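PDB 5MLD: 8-demethyl-8-aminoriboflavin-5'-phosphate synthase from Streptomyces davawensis, which replaces the C-8 methyl group of FMN with an amino group taken from L-glutamate, a step in the biosynthesis of the antibiotic roseoflavin. Local coordinates for residues Tyr154-Gly166 with His182-Thr196. Sequence-based numbering, arbitrary orientation.
Sequences YSVPPNAAAYWLG and HFHTNKLIRFMVANT
Trp-164 turns the edge of its indole to one face of the His-182 imidazole, with NE1 offset toward the rim. The planes stand at 76°, an offset edge-to-face pair. Gly-166 N lies over one indole face, and His-182 CB sits at the indole edge, in plane. Thr-185 OG1 lies at the imidazole edge. His-182, the helix N-cap residue, has CG anti to the backbone N (chi1 -164°), which lays its ring against Trp-164. The Tyr-163 ring meets Leu-188 CD1 obliquely, CE1 to CD1 3.5 Å. A water in the plane of the His-184 ring joins Tyr-163 OH to His-184 NE2; the same hydroxyl is hydrogen-bonded to Glu-135 OE2 of a third subunit. Thr-185 OG1 donates to Tyr-163 O at 2.7 Å. In this flavodoxin-like fold, helix 183-196 runs nearly antiparallel to strand 161-164, 7.0 Å between axes, and Trp-164 lies about 4 Å from FMN-binding Cys-132 between side chains. Ala-162 CB packs on Leu-188 CB and Ile-189 CG1, both at 3.7 Å. Asn-195 ND2 donates to Pro-158 O (2.8 Å) from above the carbonyl plane. Asn-195 OD1 is hydrogen-bonded to Thr-210 OG1 of a second subunit. Pro-157 CG rests on Thr-196 CG2 at 3.6 Å.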
# COMPACT_ATOMS: atom_id res chain seq x y z
N TYR A 154 -6.99 -19.10 0.21
CA TYR A 154 -8.09 -18.62 1.04
C TYR A 154 -9.10 -17.83 0.23
O TYR A 154 -8.74 -17.05 -0.66
CB TYR A 154 -7.56 -17.74 2.18
CG TYR A 154 -6.87 -18.54 3.26
CD1 TYR A 154 -7.60 -19.10 4.30
CD2 TYR A 154 -5.49 -18.73 3.23
CE1 TYR A 154 -6.98 -19.85 5.28
CE2 TYR A 154 -4.86 -19.48 4.21
CZ TYR A 154 -5.62 -20.04 5.23
OH TYR A 154 -5.01 -20.79 6.21
N SER A 155 -10.37 -18.02 0.56
CA SER A 155 -11.45 -17.18 0.05
C SER A 155 -11.81 -16.14 1.10
O SER A 155 -11.76 -16.41 2.31
CB SER A 155 -12.69 -18.01 -0.28
OG SER A 155 -12.39 -18.97 -1.27
N VAL A 156 -12.18 -14.95 0.64
CA VAL A 156 -12.46 -13.83 1.53
C VAL A 156 -13.91 -13.42 1.30
O VAL A 156 -14.27 -13.02 0.19
CB VAL A 156 -11.50 -12.66 1.26
CG1 VAL A 156 -11.70 -11.55 2.31
CG2 VAL A 156 -10.06 -13.16 1.30
N PRO A 157 -14.76 -13.49 2.32
CA PRO A 157 -16.13 -13.03 2.19
C PRO A 157 -16.17 -11.51 2.21
O PRO A 157 -15.14 -10.87 2.47
CB PRO A 157 -16.82 -13.63 3.42
CG PRO A 157 -15.73 -13.69 4.45
CD PRO A 157 -14.42 -13.87 3.71
N PRO A 158 -17.31 -10.89 1.94
CA PRO A 158 -17.42 -9.44 2.13
C PRO A 158 -17.31 -9.09 3.60
O PRO A 158 -17.63 -9.89 4.49
CB PRO A 158 -18.82 -9.10 1.61
CG PRO A 158 -19.58 -10.37 1.78
CD PRO A 158 -18.59 -11.46 1.46
N ASN A 159 -16.84 -7.87 3.85
CA ASN A 159 -16.72 -7.31 5.19
C ASN A 159 -15.96 -8.27 6.11
O ASN A 159 -16.36 -8.56 7.24
CB ASN A 159 -18.11 -6.97 5.72
CG ASN A 159 -18.85 -5.99 4.81
OD1 ASN A 159 -19.85 -6.34 4.19
ND2 ASN A 159 -18.33 -4.77 4.69
N ALA A 160 -14.85 -8.78 5.59
CA ALA A 160 -14.07 -9.79 6.29
C ALA A 160 -13.03 -9.21 7.24
O ALA A 160 -12.35 -9.99 7.91
CB ALA A 160 -13.36 -10.69 5.29
N ALA A 161 -12.86 -7.88 7.30
CA ALA A 161 -11.83 -7.25 8.12
C ALA A 161 -12.47 -6.30 9.11
O ALA A 161 -13.11 -5.32 8.71
CB ALA A 161 -10.83 -6.50 7.24
N ALA A 162 -12.31 -6.58 10.41
CA ALA A 162 -12.81 -5.73 11.48
C ALA A 162 -11.64 -5.13 12.26
O ALA A 162 -10.60 -5.78 12.42
CB ALA A 162 -13.70 -6.51 12.44
N TYR A 163 -11.81 -3.90 12.75
CA TYR A 163 -10.65 -3.18 13.27
C TYR A 163 -11.10 -2.09 14.23
O TYR A 163 -12.27 -1.69 14.25
CB TYR A 163 -9.83 -2.58 12.11
CG TYR A 163 -10.62 -1.60 11.29
CD1 TYR A 163 -11.39 -2.03 10.22
CD2 TYR A 163 -10.64 -0.25 11.60
CE1 TYR A 163 -12.14 -1.16 9.49
CE2 TYR A 163 -11.39 0.65 10.85
CZ TYR A 163 -12.15 0.17 9.81
OH TYR A 163 -12.92 1.02 9.05
N TRP A 164 -10.14 -1.61 15.03
CA TRP A 164 -10.30 -0.42 15.84
C TRP A 164 -9.14 0.52 15.57
O TRP A 164 -8.00 0.09 15.45
CB TRP A 164 -10.35 -0.75 17.35
CG TRP A 164 -10.62 0.46 18.22
CD1 TRP A 164 -11.84 0.91 18.64
CD2 TRP A 164 -9.65 1.36 18.77
NE1 TRP A 164 -11.70 2.04 19.41
CE2 TRP A 164 -10.36 2.33 19.52
CE3 TRP A 164 -8.25 1.44 18.71
CZ2 TRP A 164 -9.71 3.38 20.20
CZ3 TRP A 164 -7.61 2.47 19.39
CH2 TRP A 164 -8.34 3.43 20.13
N LEU A 165 -9.44 1.81 15.46
CA LEU A 165 -8.46 2.87 15.37
C LEU A 165 -8.99 4.06 16.15
O LEU A 165 -10.20 4.32 16.15
CB LEU A 165 -8.20 3.33 13.92
CG LEU A 165 -7.80 2.28 12.87
CD1 LEU A 165 -7.88 3.00 11.53
CD2 LEU A 165 -6.43 1.70 13.15
N GLY A 166 -8.09 4.81 16.79
CA GLY A 166 -8.44 6.12 17.27
C GLY A 166 -8.24 7.21 16.21
O GLY A 166 -7.97 6.93 15.03
N HIS A 182 -16.95 0.44 21.19
CA HIS A 182 -16.91 1.22 19.96
C HIS A 182 -17.87 0.57 18.96
O HIS A 182 -17.64 -0.56 18.51
CB HIS A 182 -15.48 1.30 19.42
CG HIS A 182 -15.28 2.37 18.39
ND1 HIS A 182 -15.52 3.70 18.65
CD2 HIS A 182 -14.88 2.30 17.10
CE1 HIS A 182 -15.26 4.41 17.57
NE2 HIS A 182 -14.87 3.58 16.61
N PHE A 183 -18.94 1.29 18.63
CA PHE A 183 -20.03 0.73 17.83
C PHE A 183 -19.52 0.21 16.50
O PHE A 183 -19.84 -0.92 16.09
CB PHE A 183 -21.11 1.80 17.59
CG PHE A 183 -22.16 1.41 16.57
CD1 PHE A 183 -23.12 0.45 16.88
CD2 PHE A 183 -22.19 1.99 15.31
CE1 PHE A 183 -24.09 0.07 15.94
CE2 PHE A 183 -23.16 1.63 14.37
CZ PHE A 183 -24.12 0.66 14.69
N HIS A 184 -18.72 1.01 15.79
CA HIS A 184 -18.31 0.63 14.45
C HIS A 184 -17.48 -0.65 14.48
O HIS A 184 -17.73 -1.57 13.69
CB HIS A 184 -17.55 1.79 13.80
CG HIS A 184 -17.26 1.58 12.35
ND1 HIS A 184 -18.17 1.88 11.36
CD2 HIS A 184 -16.16 1.12 11.71
CE1 HIS A 184 -17.64 1.62 10.17
NE2 HIS A 184 -16.42 1.15 10.37
N THR A 185 -16.54 -0.75 15.42
CA THR A 185 -15.75 -1.97 15.56
C THR A 185 -16.64 -3.15 15.92
O THR A 185 -16.51 -4.24 15.35
CB THR A 185 -14.66 -1.79 16.62
OG1 THR A 185 -13.79 -0.72 16.21
CG2 THR A 185 -13.83 -3.06 16.79
N ASN A 186 -17.55 -2.96 16.87
CA ASN A 186 -18.37 -4.08 17.31
C ASN A 186 -19.26 -4.58 16.18
O ASN A 186 -19.47 -5.79 16.03
CB ASN A 186 -19.19 -3.69 18.53
CG ASN A 186 -18.38 -3.81 19.81
OD1 ASN A 186 -17.50 -4.67 19.92
ND2 ASN A 186 -18.69 -2.96 20.79
N LYS A 187 -19.76 -3.67 15.35
CA LYS A 187 -20.59 -4.15 14.25
C LYS A 187 -19.74 -4.82 13.17
O LYS A 187 -20.13 -5.85 12.62
CB LYS A 187 -21.46 -3.02 13.69
CG LYS A 187 -21.01 -2.33 12.41
CD LYS A 187 -22.00 -1.21 12.05
CE LYS A 187 -21.47 -0.28 10.98
NZ LYS A 187 -22.34 0.93 10.84
N LEU A 188 -18.52 -4.30 12.91
CA LEU A 188 -17.66 -4.97 11.94
C LEU A 188 -17.27 -6.38 12.39
O LEU A 188 -17.21 -7.31 11.57
CB LEU A 188 -16.40 -4.14 11.67
CG LEU A 188 -16.62 -2.82 10.91
CD1 LEU A 188 -15.28 -2.26 10.47
CD2 LEU A 188 -17.55 -2.97 9.70
N ILE A 189 -16.95 -6.56 13.68
CA ILE A 189 -16.61 -7.90 14.15
C ILE A 189 -17.76 -8.86 13.88
O ILE A 189 -17.55 -9.99 13.41
CB ILE A 189 -16.24 -7.86 15.65
CG1 ILE A 189 -14.90 -7.14 15.84
CG2 ILE A 189 -16.12 -9.27 16.20
CD1 ILE A 189 -14.54 -6.93 17.32
N ARG A 190 -18.99 -8.41 14.13
CA ARG A 190 -20.15 -9.27 13.91
C ARG A 190 -20.35 -9.61 12.44
O ARG A 190 -20.65 -10.77 12.10
CB ARG A 190 -21.40 -8.61 14.49
CG ARG A 190 -21.42 -8.60 16.03
CD ARG A 190 -22.64 -7.86 16.62
NE ARG A 190 -22.71 -7.99 18.07
CZ ARG A 190 -23.24 -9.02 18.72
NH1 ARG A 190 -23.80 -10.03 18.05
NH2 ARG A 190 -23.25 -9.04 20.05
N PHE A 191 -20.19 -8.62 11.55
CA PHE A 191 -20.21 -8.88 10.11
C PHE A 191 -19.20 -9.97 9.76
O PHE A 191 -19.51 -10.94 9.05
CB PHE A 191 -19.84 -7.61 9.31
CG PHE A 191 -20.86 -6.48 9.35
CD1 PHE A 191 -22.05 -6.58 10.04
CD2 PHE A 191 -20.58 -5.31 8.66
CE1 PHE A 191 -22.95 -5.53 10.05
CE2 PHE A 191 -21.47 -4.24 8.66
CZ PHE A 191 -22.66 -4.35 9.35
N MET A 192 -17.97 -9.80 10.23
CA MET A 192 -16.89 -10.69 9.84
C MET A 192 -17.18 -12.11 10.29
O MET A 192 -16.97 -13.06 9.52
CB MET A 192 -15.57 -10.19 10.42
CG MET A 192 -14.36 -10.95 9.98
SD MET A 192 -14.01 -12.42 10.97
CE MET A 192 -14.03 -11.77 12.64
N VAL A 193 -17.63 -12.29 11.53
CA VAL A 193 -17.90 -13.64 12.03
C VAL A 193 -19.04 -14.28 11.25
O VAL A 193 -18.96 -15.45 10.85
CB VAL A 193 -18.20 -13.60 13.54
CG1 VAL A 193 -18.72 -14.98 14.02
CG2 VAL A 193 -16.95 -13.20 14.28
N ALA A 194 -20.12 -13.54 11.05
CA ALA A 194 -21.27 -14.09 10.32
C ALA A 194 -20.87 -14.52 8.91
O ALA A 194 -21.24 -15.61 8.45
CB ALA A 194 -22.41 -13.08 10.28
N ASN A 195 -20.09 -13.69 8.22
CA ASN A 195 -19.79 -13.95 6.82
C ASN A 195 -18.70 -15.01 6.64
O ASN A 195 -18.82 -15.88 5.78
CB ASN A 195 -19.38 -12.66 6.10
CG ASN A 195 -20.54 -11.69 5.90
OD1 ASN A 195 -21.71 -12.05 6.07
ND2 ASN A 195 -20.21 -10.47 5.51
N THR A 196 -17.62 -14.98 7.45
CA THR A 196 -16.63 -16.05 7.36
C THR A 196 -17.25 -17.40 7.72
O THR A 196 -16.90 -18.42 7.12
CB THR A 196 -15.43 -15.80 8.27
OG1 THR A 196 -15.87 -15.61 9.63
CG2 THR A 196 -14.69 -14.57 7.80
O HOH W 1 -16.45 -6.27 8.77
O HOH W 2 -15.37 1.08 7.71